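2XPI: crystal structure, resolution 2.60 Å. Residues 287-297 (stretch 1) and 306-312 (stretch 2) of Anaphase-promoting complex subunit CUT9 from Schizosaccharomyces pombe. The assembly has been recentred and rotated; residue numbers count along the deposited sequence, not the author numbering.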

ATOM      1  N   GLU A 287      16.425 -25.729  29.494  1.00 91.12           N
ATOM      2  CA  GLU A 287      15.770 -26.074  28.243  1.00 88.96           C
ATOM      3  C   GLU A 287      16.341 -25.182  27.165  1.00 85.22           C
ATOM      4  O   GLU A 287      16.508 -25.591  26.016  1.00 85.77           O
ATOM      5  CB  GLU A 287      14.262 -25.842  28.338  1.00 90.14           C
ATOM      6  CG  GLU A 287      13.518 -26.838  29.209  1.00 93.67           C
ATOM      7  CD  GLU A 287      13.158 -26.268  30.572  1.00 96.79           C
ATOM      8  OE1 GLU A 287      13.889 -25.380  31.066  1.00 96.27           O
ATOM      9  OE2 GLU A 287      12.144 -26.714  31.155  1.00 99.16           O
ATOM     10  N   LEU A 288      16.656 -23.956  27.561  1.00 81.25           N
ATOM     11  CA  LEU A 288      17.118 -22.942  26.636  1.00 78.35           C
ATOM     12  C   LEU A 288      18.556 -23.163  26.179  1.00 79.34           C
ATOM     13  O   LEU A 288      18.935 -22.718  25.102  1.00 79.52           O
ATOM     14  CB  LEU A 288      16.977 -21.557  27.268  1.00 75.45           C
ATOM     15  CG  LEU A 288      17.011 -20.380  26.295  1.00 73.97           C
ATOM     16  CD1 LEU A 288      15.626 -20.134  25.745  1.00 73.75           C
ATOM     17  CD2 LEU A 288      17.520 -19.134  26.969  1.00 73.39           C
ATOM     18  N   ARG A 289      19.359 -23.842  26.990  1.00 81.75           N
ATOM     19  CA  ARG A 289      20.774 -24.020  26.666  1.00 85.10           C
ATOM     20  C   ARG A 289      21.000 -25.180  25.713  1.00 87.53           C
ATOM     21  O   ARG A 289      21.991 -25.202  24.991  1.00 89.83           O
ATOM     22  CB  ARG A 289      21.619 -24.227  27.925  1.00 88.75           C
ATOM     23  CG  ARG A 289      21.393 -25.572  28.618  1.00 92.90           C
ATOM     24  CD  ARG A 289      22.526 -25.924  29.591  1.00 95.25           C
ATOM     25  NE  ARG A 289      22.209 -27.086  30.423  1.00 97.36           N
ATOM     26  CZ  ARG A 289      21.995 -28.316  29.959  1.00 98.96           C
ATOM     27  NH1 ARG A 289      22.049 -28.559  28.656  1.00 99.52           N
ATOM     28  NH2 ARG A 289      21.714 -29.306  30.800  1.00 99.71           N
ATOM     29  N   ARG A 290      20.094 -26.151  25.719  1.00 87.83           N
ATOM     30  CA  ARG A 290      20.201 -27.265  24.790  1.00 89.47           C
ATOM     31  C   ARG A 290      19.542 -26.927  23.461  1.00 85.96           C
ATOM     32  O   ARG A 290      19.915 -27.460  22.420  1.00 86.89           O
ATOM     33  CB  ARG A 290      19.601 -28.537  25.379  1.00 93.50           C
ATOM     34  CG  ARG A 290      18.275 -28.340  26.063  1.00 95.56           C
ATOM     35  CD  ARG A 290      17.683 -29.687  26.423  1.00100.49           C
ATOM     36  NE  ARG A 290      16.693 -29.570  27.485  1.00103.40           N
ATOM     37  CZ  ARG A 290      16.995 -29.388  28.766  1.00105.94           C
ATOM     38  NH1 ARG A 290      18.266 -29.292  29.147  1.00106.88           N
ATOM     39  NH2 ARG A 290      16.028 -29.296  29.667  1.00106.73           N
ATOM     40  N   ALA A 291      18.554 -26.041  23.515  1.00 81.33           N
ATOM     41  CA  ALA A 291      17.915 -25.525  22.320  1.00 77.63           C
ATOM     42  C   ALA A 291      18.928 -24.710  21.561  1.00 77.07           C
ATOM     43  O   ALA A 291      19.012 -24.785  20.336  1.00 77.36           O
ATOM     44  CB  ALA A 291      16.750 -24.658  22.686  1.00 75.05           C
ATOM     45  N   GLU A 292      19.692 -23.922  22.306  1.00 77.55           N
ATOM     46  CA  GLU A 292      20.729 -23.082  21.731  1.00 77.63           C
ATOM     47  C   GLU A 292      21.888 -23.953  21.232  1.00 77.50           C
ATOM     48  O   GLU A 292      22.566 -23.613  20.258  1.00 77.12           O
ATOM     49  CB  GLU A 292      21.207 -22.055  22.762  1.00 79.17           C
ATOM     50  CG  GLU A 292      22.022 -20.895  22.190  1.00 82.71           C
ATOM     51  CD  GLU A 292      23.439 -21.307  21.765  1.00 87.89           C
ATOM     52  OE1 GLU A 292      24.111 -22.051  22.524  1.00 90.54           O
ATOM     53  OE2 GLU A 292      23.880 -20.886  20.670  1.00 88.26           O
ATOM     54  N   ASP A 293      22.107 -25.088  21.885  1.00 76.52           N
ATOM     55  CA  ASP A 293      23.162 -25.975  21.443  1.00 78.86           C
ATOM     56  C   ASP A 293      22.747 -26.766  20.206  1.00 77.34           C
ATOM     57  O   ASP A 293      23.483 -26.836  19.216  1.00 77.94           O
ATOM     58  CB  ASP A 293      23.589 -26.914  22.563  1.00 84.00           C
ATOM     59  CG  ASP A 293      25.087 -26.927  22.748  1.00 88.33           C
ATOM     60  OD1 ASP A 293      25.711 -25.863  22.521  1.00 86.85           O
ATOM     61  OD2 ASP A 293      25.641 -27.992  23.108  1.00 92.70           O
ATOM     62  N   TYR A 294      21.559 -27.356  20.271  1.00 73.65           N
ATOM     63  CA  TYR A 294      20.999 -28.070  19.141  1.00 70.05           C
ATOM     64  C   TYR A 294      21.040 -27.215  17.872  1.00 69.60           C
ATOM     65  O   TYR A 294      21.493 -27.679  16.826  1.00 73.20           O
ATOM     66  CB  TYR A 294      19.573 -28.495  19.451  1.00 66.00           C
ATOM     67  CG  TYR A 294      18.908 -29.264  18.347  1.00 65.24           C
ATOM     68  CD1 TYR A 294      19.453 -30.452  17.872  1.00 68.01           C
ATOM     69  CD2 TYR A 294      17.727 -28.812  17.779  1.00 63.09           C
ATOM     70  CE1 TYR A 294      18.829 -31.173  16.856  1.00 68.72           C
ATOM     71  CE2 TYR A 294      17.102 -29.514  16.776  1.00 63.64           C
ATOM     72  CZ  TYR A 294      17.653 -30.692  16.314  1.00 66.73           C
ATOM     73  OH  TYR A 294      17.018 -31.386  15.311  1.00 68.27           O
ATOM     74  N   LEU A 295      20.584 -25.971  17.964  1.00 64.10           N
ATOM     75  CA  LEU A 295      20.527 -25.096  16.790  1.00 61.55           C
ATOM     76  C   LEU A 295      21.900 -24.638  16.273  1.00 62.62           C
ATOM     77  O   LEU A 295      22.078 -24.408  15.071  1.00 61.13           O
ATOM     78  CB  LEU A 295      19.630 -23.888  17.063  1.00 57.51           C
ATOM     79  CG  LEU A 295      18.144 -23.988  16.709  1.00 54.70           C
ATOM     80  CD1 LEU A 295      17.738 -25.377  16.239  1.00 54.49           C
ATOM     81  CD2 LEU A 295      17.314 -23.542  17.883  1.00 53.50           C
ATOM     82  N   SER A 296      22.866 -24.508  17.174  1.00 65.07           N
ATOM     83  CA  SER A 296      24.233 -24.190  16.772  1.00 68.58           C
ATOM     84  C   SER A 296      24.931 -25.372  16.085  1.00 71.55           C
ATOM     85  O   SER A 296      25.857 -25.178  15.294  1.00 73.58           O
ATOM     86  CB  SER A 296      25.050 -23.684  17.962  1.00 70.19           C
ATOM     87  OG  SER A 296      24.787 -22.302  18.188  1.00 70.07           O
ATOM     88  N   SER A 297      24.480 -26.589  16.376  1.00 70.91           N
ATOM     89  CA  SER A 297      24.999 -27.765  15.688  1.00 73.67           C
ATOM     90  C   SER A 297      24.416 -27.911  14.269  1.00 73.53           C
ATOM     91  O   SER A 297      24.928 -28.686  13.458  1.00 75.06           O
ATOM     92  CB  SER A 297      24.748 -29.041  16.507  1.00 75.75           C
ATOM     93  OG  SER A 297      23.405 -29.483  16.398  1.00 75.38           O
TER
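Stretch 2 (306-312) DLLLCKA

How does stretch 2 lie on stretch 1? Residues 306-312 are helical throughout, part of a helix that extends beyond both ends of the stretch, and they pack against the helix that begins upstream of Glu287. The two run in roughly opposite directions: their N-to-C axes make an angle of 144° (signed crossing angle -144°) and approach to 11.0 Å. Glu292 and Leu307 are level in register, their CA atoms 7.4 Å apart. Because the helices run in roughly opposite directions, Leu288 near the start of stretch 1 meets Cys310 late in stretch 2, while Ser296, two turns on, meets Leu307. The contact is modest, burying 257 Å² over both sides. Stretch 1 contributes Leu288, Glu292 and Ser296, one turn apart, and stretch 2 contributes Leu307, Cys310 and Lys311.

What holds the two helices together by charge? Lys311 NZ donates a hydrogen bond to Glu292 OE2 at 2.4 Å, and the pair is also a salt bridge. The distance is very short, and at 2.60 Å resolution its exact value deserves caution. Neither residue points its CA-to-CB bond at the other helix; both leave sideways, and the ends of their side chains come nearer. Lys311 starts with chi1 m, keeps chi2 and chi3 t so that the chain stays extended, then turns at chi4 (m, -65°) to place its amine beside the carboxylate. Glu292 has chi1 t and bends at chi2 (m, -73°), and the bend carries its carboxylate along its own helix toward Ser296.

Why does that bend suit Glu292? One turn later, Ser296 with chi1 m (-81°) donates a hydrogen bond from OG to Glu292 OE2 at 3.0 Å. The same carboxylate oxygen therefore receives both the serine hydroxyl from its own helix and the lysine amine from the opposing one. Ser296 OG itself stays 4.0 Å from Lys311 NZ, so the serine's polar link to the lysine runs through the glutamate. The aliphatic part of Glu292 is used as well: its CG lies 4.0 Å from Cys310 SG, which helps explain why a charged residue gives up 70 Å² to this contact, more than any other residue here.

What packs around the salt bridge? Leu307 points toward stretch 1 with chi1 t and an off-well chi2 of -104°. Leu307 CD2 lies 3.7 Å from Glu292 OE2 and Leu307 CD1 is 4.0 Å from the same oxygen, while CD1 also comes within 3.7 Å of Ser296 OG. Apolar carbon thus borders the polar cluster. Farther along, Leu288 (chi1 t, chi2 p) and Cys310 also point toward one another's helices, and Leu288 CD2 meets Cys310 SG at 4.2 Å in an apolar contact. The chi1 of Cys310, 133°, lies between wells, yet it leaves the sulfur within reach of both Leu288 and Glu292. Leu295 points toward stretch 2 too, but its nearest side-chain atom, CB, is 4.7 Å from Leu307 CD2.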

ATOM      1  N   ASP A 306      18.062 -14.464  14.708  1.00 66.97           N
ATOM      2  CA  ASP A 306      17.289 -14.934  15.859  1.00 66.83           C
ATOM      3  C   ASP A 306      18.144 -15.702  16.877  1.00 66.81           C
ATOM      4  O   ASP A 306      17.944 -15.574  18.082  1.00 70.12           O
ATOM      5  CB  ASP A 306      16.090 -15.785  15.397  1.00 68.85           C
ATOM      6  CG  ASP A 306      15.057 -14.974  14.593  1.00 70.75           C
ATOM      7  OD1 ASP A 306      14.687 -13.857  15.022  1.00 70.08           O
ATOM      8  OD2 ASP A 306      14.609 -15.452  13.527  1.00 72.48           O
ATOM      9  N   LEU A 307      19.100 -16.488  16.398  1.00 63.77           N
ATOM     10  CA  LEU A 307      19.967 -17.259  17.288  1.00 61.55           C
ATOM     11  C   LEU A 307      20.983 -16.354  17.996  1.00 57.14           C
ATOM     12  O   LEU A 307      21.282 -16.531  19.173  1.00 55.62           O
ATOM     13  CB  LEU A 307      20.680 -18.362  16.496  1.00 63.73           C
ATOM     14  CG  LEU A 307      21.467 -19.489  17.191  1.00 65.63           C
ATOM     15  CD1 LEU A 307      22.969 -19.277  17.090  1.00 67.21           C
ATOM     16  CD2 LEU A 307      21.047 -19.657  18.633  1.00 64.95           C
ATOM     17  N   LEU A 308      21.514 -15.383  17.269  1.00 54.87           N
ATOM     18  CA  LEU A 308      22.517 -14.504  17.829  1.00 54.55           C
ATOM     19  C   LEU A 308      21.866 -13.624  18.896  1.00 56.42           C
ATOM     20  O   LEU A 308      22.490 -13.262  19.905  1.00 57.48           O
ATOM     21  CB  LEU A 308      23.194 -13.698  16.724  1.00 51.95           C
ATOM     22  CG  LEU A 308      24.149 -14.628  15.956  1.00 52.38           C
ATOM     23  CD1 LEU A 308      24.959 -13.929  14.884  1.00 50.32           C
ATOM     24  CD2 LEU A 308      25.068 -15.287  16.947  1.00 52.99           C
ATOM     25  N   LEU A 309      20.590 -13.328  18.682  1.00 53.34           N
ATOM     26  CA  LEU A 309      19.802 -12.621  19.664  1.00 50.29           C
ATOM     27  C   LEU A 309      19.423 -13.357  20.999  1.00 50.57           C
ATOM     28  O   LEU A 309      19.307 -12.642  21.990  1.00 50.18           O
ATOM     29  CB  LEU A 309      18.583 -11.986  19.004  1.00 49.46           C
ATOM     30  CG  LEU A 309      18.640 -10.546  18.479  1.00 48.68           C
ATOM     31  CD1 LEU A 309      17.224 -10.103  18.216  1.00 46.44           C
ATOM     32  CD2 LEU A 309      19.274  -9.580  19.464  1.00 50.31           C
ATOM     33  N   CYS A 310      19.221 -14.699  21.071  1.00 49.58           N
ATOM     34  CA  CYS A 310      19.107 -15.331  22.426  1.00 51.27           C
ATOM     35  C   CYS A 310      20.393 -14.948  23.130  1.00 50.74           C
ATOM     36  O   CYS A 310      20.355 -14.398  24.213  1.00 51.77           O
ATOM     37  CB  CYS A 310      18.870 -16.905  22.525  1.00 29.65           C
ATOM     38  SG  CYS A 310      20.006 -17.820  23.795  1.00 23.92           S
ATOM     39  N   LYS A 311      21.523 -15.207  22.476  1.00 52.31           N
ATOM     40  CA  LYS A 311      22.845 -14.995  23.066  1.00 54.60           C
ATOM     41  C   LYS A 311      23.041 -13.579  23.565  1.00 51.72           C
ATOM     42  O   LYS A 311      23.453 -13.372  24.696  1.00 54.55           O
ATOM     43  CB  LYS A 311      23.955 -15.269  22.054  1.00 59.47           C
ATOM     44  CG  LYS A 311      24.062 -16.676  21.546  1.00 66.10           C
ATOM     45  CD  LYS A 311      24.900 -16.657  20.276  1.00 72.10           C
ATOM     46  CE  LYS A 311      24.852 -17.983  19.540  1.00 77.13           C
ATOM     47  NZ  LYS A 311      25.472 -19.061  20.358  1.00 80.58           N
ATOM     48  N   ALA A 312      22.789 -12.612  22.695  1.00 47.35           N
ATOM     49  CA  ALA A 312      23.070 -11.223  22.987  1.00 47.00           C
ATOM     50  C   ALA A 312      22.251 -10.772  24.193  1.00 48.98           C
ATOM     51  O   ALA A 312      22.757 -10.092  25.078  1.00 48.41           O
ATOM     52  CB  ALA A 312      22.756 -10.353  21.765  1.00 45.48           C
TER